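Local coordinates for protein tylactone synthase starter module and modules 1 & 2 (Streptomyces fradiae, PDB 2Z5L) that probably reduces, as the first ketoreductase of the tylosin polyketide synthase, the beta-keto group of a growing polyketide with a fixed stereochemical outcome, at residues Gly344-Ala349 with Gly437-Ala442. Residues are numbered along the deposited sequence; the frame is centred on the assembly and turned at random.
Sequences GILDDA and GMAAGA
Leu346 reaches across to Ala439 and Gly441, and Asp348 to Ala442, joining two loops of a Rossmann-type short-chain dehydrogenase/reductase fold: the one after strand 338-341 and the one between strand 426-430 and helix 442-450. The close-packed part of this surface contact belongs to Leu346. Its CD1 methyl lies 3.5 Å from the carbonyl O of Ala439 and 3.9 Å from Ala439 CB, while the other branch, CD2, comes within 4.2 Å of Gly441 N. A chi1 of -137°, off any staggered value, together with an extended chi2, sets CD1 by Ala439 and CD2 beside Gly441. Bare of a side chain, Gly441 lets the loops approach here; it is the N-cap, immediately before helix 442-450, and its N is hydrogen-bonded to Glu444 OE1. The Asp348 end is looser. No hydrogen bond links 344-349 to 437-442, and only 196 Å² is buried in all. Ile345 and Asp347 touch helix 356-376 at Val362, and Met438 packs on Ala270 and Ile271 of helix 270-281. A chi1 of 60° sets Asp348 CG between its backbone N and carbonyl carbon, and OD2 comes no nearer than 3.7 Å to Ala442 N, with Ala442 CB at 3.9 Å.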
ATOM      1  N   GLY A 344      -9.912  10.022   2.250  1.00 37.56           N
ATOM      2  CA  GLY A 344      -9.312   9.517   1.030  1.00 41.06           C
ATOM      3  C   GLY A 344     -10.256   9.693  -0.136  1.00 43.78           C
ATOM      4  O   GLY A 344     -11.405  10.111   0.045  1.00 44.71           O
ATOM      5  N   ILE A 345      -9.782   9.364  -1.335  1.00 45.89           N
ATOM      6  CA  ILE A 345     -10.598   9.516  -2.532  1.00 47.24           C
ATOM      7  C   ILE A 345     -10.635   8.278  -3.406  1.00 47.81           C
ATOM      8  O   ILE A 345      -9.694   7.484  -3.423  1.00 50.00           O
ATOM      9  CB  ILE A 345     -10.083  10.652  -3.398  1.00 47.73           C
ATOM     10  CG1 ILE A 345      -8.732  10.266  -3.980  1.00 48.57           C
ATOM     11  CG2 ILE A 345      -9.942  11.922  -2.572  1.00 49.30           C
ATOM     12  CD1 ILE A 345      -8.247  11.222  -5.022  1.00 49.39           C
ATOM     13  N   LEU A 346     -11.724   8.129  -4.151  1.00 47.29           N
ATOM     14  CA  LEU A 346     -11.874   6.987  -5.040  1.00 47.69           C
ATOM     15  C   LEU A 346     -10.891   7.112  -6.197  1.00 46.84           C
ATOM     16  O   LEU A 346     -10.787   8.164  -6.843  1.00 45.54           O
ATOM     17  CB  LEU A 346     -13.312   6.901  -5.574  1.00 48.27           C
ATOM     18  CG  LEU A 346     -13.967   5.511  -5.619  1.00 50.05           C
ATOM     19  CD1 LEU A 346     -15.407   5.645  -6.088  1.00 49.34           C
ATOM     20  CD2 LEU A 346     -13.187   4.583  -6.554  1.00 50.14           C
ATOM     21  N   ASP A 347     -10.160   6.026  -6.428  1.00 46.86           N
ATOM     22  CA  ASP A 347      -9.176   5.958  -7.504  1.00 46.61           C
ATOM     23  C   ASP A 347      -9.407   4.792  -8.448  1.00 46.84           C
ATOM     24  O   ASP A 347      -9.553   3.649  -8.020  1.00 47.00           O
ATOM     25  CB  ASP A 347      -7.744   5.816  -6.978  1.00 44.41           C
ATOM     26  CG  ASP A 347      -6.740   5.601  -8.105  1.00 43.81           C
ATOM     27  OD1 ASP A 347      -6.786   6.393  -9.076  1.00 44.73           O
ATOM     28  OD2 ASP A 347      -5.910   4.654  -8.032  1.00 39.82           O
ATOM     29  N   ASP A 348      -9.435   5.090  -9.740  1.00 46.72           N
ATOM     30  CA  ASP A 348      -9.586   4.055 -10.746  1.00 47.67           C
ATOM     31  C   ASP A 348      -9.046   4.530 -12.091  1.00 46.25           C
ATOM     32  O   ASP A 348      -9.775   5.034 -12.947  1.00 47.23           O
ATOM     33  CB  ASP A 348     -11.050   3.548 -10.834  1.00 50.66           C
ATOM     34  CG  ASP A 348     -12.062   4.638 -11.194  1.00 54.02           C
ATOM     35  OD1 ASP A 348     -12.062   5.714 -10.530  1.00 55.43           O
ATOM     36  OD2 ASP A 348     -12.879   4.390 -12.118  1.00 52.01           O
ATOM     37  N   ALA A 349      -7.732   4.379 -12.239  1.00 43.34           N
ATOM     38  CA  ALA A 349      -7.025   4.753 -13.453  1.00 40.59           C
ATOM     39  C   ALA A 349      -5.894   3.756 -13.716  1.00 38.36           C
ATOM     40  O   ALA A 349      -5.011   3.577 -12.876  1.00 36.89           O
ATOM     41  CB  ALA A 349      -6.459   6.166 -13.316  1.00 41.85           C
ATOM     42  N   GLY A 437     -24.017   4.155   0.873  1.00 45.02           N
ATOM     43  CA  GLY A 437     -22.993   5.183   0.889  1.00 43.50           C
ATOM     44  C   GLY A 437     -21.814   4.842  -0.001  1.00 41.94           C
ATOM     45  O   GLY A 437     -21.273   5.708  -0.688  1.00 41.75           O
ATOM     46  N   MET A 438     -21.416   3.573   0.013  1.00 41.84           N
ATOM     47  CA  MET A 438     -20.075   3.187  -0.407  1.00 41.86           C
ATOM     48  C   MET A 438     -19.953   3.183  -1.927  1.00 41.00           C
ATOM     49  O   MET A 438     -20.378   2.237  -2.590  1.00 42.30           O
ATOM     50  CB  MET A 438     -19.713   1.811   0.154  1.00 43.99           C
ATOM     51  CG  MET A 438     -19.532   1.783   1.663  1.00 47.28           C
ATOM     52  SD  MET A 438     -18.331   2.996   2.241  1.00 50.71           S
ATOM     53  CE  MET A 438     -17.045   2.815   1.007  1.00 46.95           C
ATOM     54  N   ALA A 439     -19.368   4.245  -2.472  1.00 38.28           N
ATOM     55  CA  ALA A 439     -19.223   4.384  -3.923  1.00 37.84           C
ATOM     56  C   ALA A 439     -18.175   3.415  -4.488  1.00 36.84           C
ATOM     57  O   ALA A 439     -17.056   3.323  -3.983  1.00 38.44           O
ATOM     58  CB  ALA A 439     -18.846   5.816  -4.270  1.00 34.87           C
ATOM     59  N   ALA A 440     -18.538   2.687  -5.536  1.00 33.54           N
ATOM     60  CA  ALA A 440     -17.609   1.738  -6.139  1.00 31.08           C
ATOM     61  C   ALA A 440     -17.333   2.082  -7.595  1.00 29.08           C
ATOM     62  O   ALA A 440     -18.231   2.513  -8.320  1.00 28.86           O
ATOM     63  CB  ALA A 440     -18.163   0.326  -6.037  1.00 33.37           C
ATOM     64  N   GLY A 441     -16.086   1.885  -8.016  1.00 27.47           N
ATOM     65  CA  GLY A 441     -15.709   2.182  -9.383  1.00 23.95           C
ATOM     66  C   GLY A 441     -15.124   0.964 -10.055  1.00 25.08           C
ATOM     67  O   GLY A 441     -15.352  -0.168  -9.616  1.00 23.35           O
ATOM     68  N   ALA A 442     -14.357   1.193 -11.116  1.00 26.46           N
ATOM     69  CA  ALA A 442     -13.744   0.092 -11.843  1.00 29.76           C
ATOM     70  C   ALA A 442     -12.941  -0.809 -10.901  1.00 30.84           C
ATOM     71  O   ALA A 442     -12.973  -2.034 -11.029  1.00 32.12           O
ATOM     72  CB  ALA A 442     -12.837   0.629 -12.979  1.00 29.31           C
TER